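Local coordinates for protein mevalonate kinase, putative (Leishmania major, PDB 2HFS) that probably catalyses the ATP-dependent phosphorylation of (R)-mevalonate to 5-phosphomevalonate, an early step of isoprenoid and sterol biosynthesis, at residues I259-R264 / A281-T286; G104-V107 / G111-A114; L58-Q63 / K80-V85. One frame throughout, in Å; residues are numbered along the deposited sequence.

Contact 1. Residues I259-R264 / A281-T286; sequences IDVSCR and AKLSGT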
# COMPACT_ATOMS: atom_id res chain seq x y z
N ILE A 259 13.43 16.95 -2.75
CA ILE A 259 12.15 17.65 -2.60
C ILE A 259 11.75 17.71 -1.12
O ILE A 259 10.59 18.01 -0.78
CB ILE A 259 11.02 17.05 -3.47
CG1 ILE A 259 10.80 15.56 -3.15
CG2 ILE A 259 11.30 17.29 -4.95
CD1 ILE A 259 9.41 15.07 -3.53
N ASP A 260 12.73 17.42 -0.27
CA ASP A 260 12.60 17.52 1.18
C ASP A 260 11.47 16.65 1.76
O ASP A 260 10.69 17.13 2.59
CB ASP A 260 12.40 19.00 1.55
CG ASP A 260 12.45 19.25 3.04
OD1 ASP A 260 13.23 18.58 3.74
OD2 ASP A 260 11.72 20.10 3.59
N VAL A 261 11.35 15.41 1.29
CA VAL A 261 10.37 14.48 1.89
C VAL A 261 10.99 13.31 2.64
O VAL A 261 10.28 12.41 3.07
CB VAL A 261 9.28 13.99 0.88
CG1 VAL A 261 8.52 15.18 0.26
CG2 VAL A 261 9.87 13.09 -0.20
N SER A 262 12.31 13.31 2.82
CA SER A 262 12.93 12.31 3.72
C SER A 262 12.99 12.84 5.16
O SER A 262 12.38 13.86 5.46
CB SER A 262 14.30 11.83 3.22
OG SER A 262 14.78 10.75 4.02
N CYS A 263 13.71 12.12 6.02
CA CYS A 263 13.97 12.53 7.40
C CYS A 263 15.13 11.68 8.00
O CYS A 263 15.51 10.66 7.44
CB CYS A 263 12.69 12.41 8.24
SG CYS A 263 12.18 10.72 8.59
N ARG A 264 15.67 12.11 9.14
CA ARG A 264 16.78 11.41 9.81
C ARG A 264 16.55 9.90 9.96
O ARG A 264 17.45 9.08 9.71
CB ARG A 264 17.02 12.04 11.19
CG ARG A 264 18.07 11.35 12.05
CD ARG A 264 18.03 11.79 13.54
NE ARG A 264 16.87 11.23 14.25
CZ ARG A 264 16.36 11.71 15.39
NH1 ARG A 264 16.87 12.79 15.98
NH2 ARG A 264 15.30 11.11 15.93
N ALA A 281 17.33 0.83 -1.84
CA ALA A 281 16.51 1.12 -0.67
C ALA A 281 16.10 2.58 -0.70
O ALA A 281 16.89 3.45 -1.09
CB ALA A 281 17.28 0.82 0.60
N LYS A 282 14.88 2.86 -0.27
CA LYS A 282 14.36 4.21 -0.39
C LYS A 282 13.14 4.34 0.49
O LYS A 282 12.50 3.35 0.83
CB LYS A 282 13.98 4.54 -1.84
CG LYS A 282 12.94 3.57 -2.46
CD LYS A 282 12.60 3.93 -3.91
CE LYS A 282 11.69 5.18 -4.03
NZ LYS A 282 10.29 4.88 -3.60
N LEU A 283 12.79 5.57 0.81
CA LEU A 283 11.51 5.83 1.45
C LEU A 283 10.40 5.38 0.51
O LEU A 283 10.58 5.37 -0.70
CB LEU A 283 11.33 7.31 1.79
CG LEU A 283 11.22 8.39 0.73
CD1 LEU A 283 9.80 8.60 0.10
CD2 LEU A 283 11.67 9.69 1.44
N SER A 284 9.25 5.03 1.08
CA SER A 284 8.12 4.57 0.26
C SER A 284 6.88 5.32 0.69
O SER A 284 6.43 5.16 1.82
CB SER A 284 7.90 3.07 0.43
OG SER A 284 6.76 2.65 -0.31
N GLY A 285 6.32 6.12 -0.21
CA GLY A 285 5.06 6.79 0.07
C GLY A 285 5.27 8.23 0.47
O GLY A 285 6.08 8.94 -0.13
N THR A 286 4.56 8.66 1.51
CA THR A 286 4.50 10.07 1.90
C THR A 286 5.87 10.61 2.32
O THR A 286 6.19 11.75 2.02
CB THR A 286 3.47 10.27 3.04
OG1 THR A 286 2.17 9.98 2.53
CG2 THR A 286 3.39 11.74 3.50
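L283 reaches from the strand into the bend at V261-S262, and one methyl, CD2, makes all of the leucine's closest approaches; T286 adds a second touch. The chi1 of L283, 66°, sets CG between the backbone N and the carbonyl carbon, turning the branched end toward the loop. There CD2 lies 3.5 Å from V261 O and 3.7 Å from S262 CA, with S262 CB also against it. The side chains of V261 and L283 run at about a right angle to each other, and V261 CG2 stays 4.2 Å from CD2, so the leucine presses on the loop backbone more than on the valine branches. Leucine suits the place because its reach puts a methyl on that backbone. V261 is shared further: its CB is 4.0 Å from T286 O, a carbonyl that also receives H28 NE2, while its side chain also touches V204 and V208 of helix 201-214. S262 turns its OG to E267, leaving its CB to the leucine.

Polar bonds fix the strand behind the leucine. K282 NZ binds L283 O at 3.0 Å, almost in line with the carbonyl (163°), and also meets L24 O and E27 OE2, the last as a salt bridge. This gives the buried ammonium three partners. G285 has backbone angles at which a CB would run into the carbonyl O of S284, which suits glycine, and its N donates to E27 OE1. On the loop, D260 has positive phi and ends helix 242-258 in a Schellman motif, with V261 N bonded to C256 O; C263 is the N-cap of helix 264-275. The arrangement thus packs a helix-loop-helix turn against the edge strand of the C-terminal antiparallel sheet, which carries the start of the glycine-rich KLSGTG segment, a motif of GHMP kinases.

Contact 2. Residues G104-V107 / G111-A114; sequences GPLV and GIGA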
# COMPACT_ATOMS: atom_id res chain seq x y z
N GLY A 104 -5.43 -12.34 8.56
CA GLY A 104 -4.38 -12.30 7.51
C GLY A 104 -3.06 -11.79 8.06
O GLY A 104 -3.05 -11.15 9.11
N PRO A 105 -1.94 -12.08 7.40
CA PRO A 105 -0.61 -11.81 7.98
C PRO A 105 -0.10 -10.39 7.78
O PRO A 105 0.88 -10.02 8.41
CB PRO A 105 0.30 -12.80 7.26
CG PRO A 105 -0.29 -12.91 5.93
CD PRO A 105 -1.82 -12.73 6.08
N LEU A 106 -0.75 -9.59 6.93
CA LEU A 106 -0.36 -8.18 6.75
C LEU A 106 -0.36 -7.42 8.07
O LEU A 106 -1.30 -7.53 8.84
CB LEU A 106 -1.27 -7.47 5.76
CG LEU A 106 -0.89 -6.05 5.31
CD1 LEU A 106 0.43 -6.08 4.60
CD2 LEU A 106 -1.99 -5.45 4.41
N VAL A 107 0.68 -6.61 8.30
CA VAL A 107 0.78 -5.79 9.52
C VAL A 107 0.32 -4.34 9.25
O VAL A 107 1.08 -3.56 8.67
CB VAL A 107 2.24 -5.79 10.08
CG1 VAL A 107 2.43 -4.76 11.26
CG2 VAL A 107 2.67 -7.19 10.49
N GLY A 111 1.52 3.64 5.71
CA GLY A 111 2.30 3.49 4.47
C GLY A 111 2.10 2.20 3.68
O GLY A 111 2.44 2.11 2.48
N ILE A 112 1.55 1.18 4.35
CA ILE A 112 1.42 -0.16 3.78
C ILE A 112 0.06 -0.41 3.08
O ILE A 112 -0.22 -1.54 2.61
CB ILE A 112 1.64 -1.19 4.89
CG1 ILE A 112 2.26 -2.48 4.32
CG2 ILE A 112 0.32 -1.47 5.63
CD1 ILE A 112 3.67 -2.30 3.67
N GLY A 113 -0.76 0.64 3.01
CA GLY A 113 -2.10 0.57 2.37
C GLY A 113 -3.10 -0.33 3.07
O GLY A 113 -4.01 -0.90 2.43
N ALA A 114 -2.97 -0.45 4.39
CA ALA A 114 -3.76 -1.40 5.17
C ALA A 114 -5.24 -1.08 5.19
O ALA A 114 -6.08 -2.00 5.24
CB ALA A 114 -3.21 -1.51 6.58
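I112 and A114 meet L106 and V107 across a tight loop, and the glycines G111 and G113 stand before and after I112. G111 comes first, with phi 104°; a side chain here would collide with the preceding carbonyl, so glycine is the fitting residue.

I112 follows and carries most of this segment's share of the contact. Its two branches divide the work: CG1 lies 4.0 Å from L106 CD1, whereas CG2 rests 3.8 Å from V107 O. The isoleucine and leucine side chains run antiparallel alongside one another, meeting at CG1 and CD1. L106 extends across because its CG stands anti to the backbone N (chi1 -172°), and beta-branched I112 offers one arm to a methyl and the other to a carbonyl. Both also touch Y322 of strand 318-324, whose hydroxyl is hydrogen-bonded to V107 N. The I112 backbone is tied to K21.

G113 has positive phi again and holds the N-cap position of helix 114-130; its O is hydrogen-bonded to S117 OG. A114 is the first residue of that helix. Its CB points toward 104-107, and L106 CD2 approaches its CA at 4.5 Å, a loose approach; the small alanine also touches P108.

Apolar side chains therefore fasten the two limbs of the loop together and leave a glycine-rich backbone at the start of a helix. In GHMP kinases the glycine-rich loop at this place binds the ATP phosphates; this one is consistent with that role, and the positive helix end would probably attract the nucleotide's phosphates.

Contact 3. Residues L58-Q63 / K80-V85; sequences LQVDDQ and KAHQLV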
# COMPACT_ATOMS: atom_id res chain seq x y z
N LEU A 58 -22.93 -4.34 12.52
CA LEU A 58 -21.70 -5.05 12.17
C LEU A 58 -20.82 -5.16 13.41
O LEU A 58 -20.33 -4.16 13.94
CB LEU A 58 -20.96 -4.31 11.04
CG LEU A 58 -19.65 -4.90 10.50
CD1 LEU A 58 -19.94 -6.22 9.78
CD2 LEU A 58 -18.94 -3.90 9.58
N GLN A 59 -20.61 -6.39 13.86
CA GLN A 59 -19.75 -6.63 15.02
C GLN A 59 -18.33 -6.93 14.54
O GLN A 59 -18.13 -7.90 13.82
CB GLN A 59 -20.26 -7.82 15.83
CG GLN A 59 -21.74 -7.74 16.26
CD GLN A 59 -22.13 -6.40 16.87
OE1 GLN A 59 -21.42 -5.88 17.74
NE2 GLN A 59 -23.25 -5.85 16.41
N VAL A 60 -17.37 -6.10 14.92
CA VAL A 60 -16.00 -6.26 14.40
C VAL A 60 -15.08 -6.91 15.40
O VAL A 60 -14.91 -6.42 16.53
CB VAL A 60 -15.36 -4.93 13.91
CG1 VAL A 60 -13.91 -5.17 13.41
CG2 VAL A 60 -16.18 -4.29 12.82
N ASP A 61 -14.46 -7.99 14.94
CA ASP A 61 -13.48 -8.74 15.72
C ASP A 61 -12.17 -8.64 14.95
O ASP A 61 -11.85 -9.47 14.10
CB ASP A 61 -13.98 -10.17 15.92
CG ASP A 61 -13.02 -11.03 16.72
OD1 ASP A 61 -12.09 -10.52 17.42
OD2 ASP A 61 -13.17 -12.28 16.72
N ASP A 62 -11.44 -7.56 15.25
CA ASP A 62 -10.26 -7.16 14.50
C ASP A 62 -9.03 -7.79 15.14
O ASP A 62 -8.54 -7.34 16.21
CB ASP A 62 -10.15 -5.63 14.47
CG ASP A 62 -9.15 -5.12 13.44
OD1 ASP A 62 -8.27 -5.90 13.01
OD2 ASP A 62 -9.18 -3.94 13.03
N GLN A 63 -8.52 -8.82 14.48
CA GLN A 63 -7.36 -9.56 14.98
C GLN A 63 -6.10 -9.47 14.12
O GLN A 63 -5.17 -10.25 14.28
CB GLN A 63 -7.73 -11.01 15.24
CG GLN A 63 -8.97 -11.17 16.08
CD GLN A 63 -8.91 -12.34 17.02
OE1 GLN A 63 -8.06 -13.23 16.89
NE2 GLN A 63 -9.84 -12.35 17.99
N LYS A 80 -16.60 4.38 9.74
CA LYS A 80 -17.14 5.12 8.61
C LYS A 80 -16.89 4.37 7.29
O LYS A 80 -17.78 4.28 6.45
CB LYS A 80 -16.56 6.53 8.54
CG LYS A 80 -17.04 7.46 9.66
CD LYS A 80 -16.49 8.89 9.47
N ALA A 81 -15.68 3.82 7.16
CA ALA A 81 -15.26 3.08 5.96
C ALA A 81 -16.18 1.89 5.69
O ALA A 81 -16.69 1.72 4.58
CB ALA A 81 -13.80 2.60 6.13
N HIS A 82 -16.39 1.07 6.71
CA HIS A 82 -17.24 -0.11 6.57
C HIS A 82 -18.68 0.25 6.21
O HIS A 82 -19.33 -0.44 5.42
CB HIS A 82 -17.20 -0.95 7.83
CG HIS A 82 -15.91 -1.68 8.03
ND1 HIS A 82 -15.59 -2.30 9.21
CD2 HIS A 82 -14.87 -1.90 7.19
CE1 HIS A 82 -14.40 -2.87 9.09
NE2 HIS A 82 -13.95 -2.64 7.87
N GLN A 83 -19.19 1.32 6.82
CA GLN A 83 -20.56 1.74 6.56
C GLN A 83 -20.69 2.23 5.12
O GLN A 83 -21.70 1.98 4.47
CB GLN A 83 -21.04 2.78 7.58
CG GLN A 83 -22.55 3.04 7.49
CD GLN A 83 -23.36 1.77 7.73
OE1 GLN A 83 -23.22 1.13 8.77
NE2 GLN A 83 -24.19 1.40 6.76
N LEU A 84 -19.66 2.91 4.62
CA LEU A 84 -19.63 3.36 3.23
C LEU A 84 -19.77 2.20 2.25
O LEU A 84 -20.50 2.29 1.25
CB LEU A 84 -18.33 4.10 2.97
CG LEU A 84 -18.45 5.57 3.40
CD1 LEU A 84 -17.12 6.25 3.34
CD2 LEU A 84 -19.47 6.28 2.52
N VAL A 85 -19.06 1.11 2.55
CA VAL A 85 -19.10 -0.10 1.73
C VAL A 85 -20.48 -0.78 1.82
O VAL A 85 -21.05 -1.17 0.80
CB VAL A 85 -17.98 -1.08 2.12
CG1 VAL A 85 -18.11 -2.44 1.36
CG2 VAL A 85 -16.61 -0.42 1.87
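L58 and V60 of the strand converge on the imidazole of H82. L58 is fully extended at its first torsion, CG anti to the backbone N (chi1 -179°), which carries CD2 out to the helix; it lies 3.7 Å from H82 ND1, meeting the ring obliquely, and 3.8 Å from H82 CB. One methyl of V60, CG2, sits 4.2 Å from H82 ND1 at the ring edge, near its plane. The two branched residues thus converge on the same ring nitrogen, and their apolar methyls suit a strand face turned to a helix. Strand 58-62, helix 70-88 and the parallel strand 97-103 form a beta-alpha-beta unit, and this is one of the places where the helix lies on its first strand. H82 holds its CG anti to the carbonyl carbon (chi1 -73°), reaching down to the sheet, where its side chain also touches M100 of strand 97-103. On the far side of the ring from ND1, NE2 is bonded to D118 OD1, and the ring meets F122 with the planes at about 55°. A histidine suits the place, since it can join the apolar layer and still bond to helix 114-130.

How the contacts relate
The three contacts run across the molecule, with contact 2 nearest the centre of the chain. Contacts 1 and 3 lie on opposite sides of that centre, their own centres about 32 Å apart. Contact 2 lies between them, about 19 Å from contact 1 and about 16 Å from contact 3, centre to centre, with nearest atoms about 5 Å and 6 Å away. Helix 114-130 begins in contact 2 and supplies D118 to contact 3. Strand 17-25 and the loop after it join the other pair, through K21 at contact 2 and E27 at contact 1. In GHMP kinases the active site lies between the two domains, consistent with contacts 1 and 2 flanking it and contact 3 standing further off.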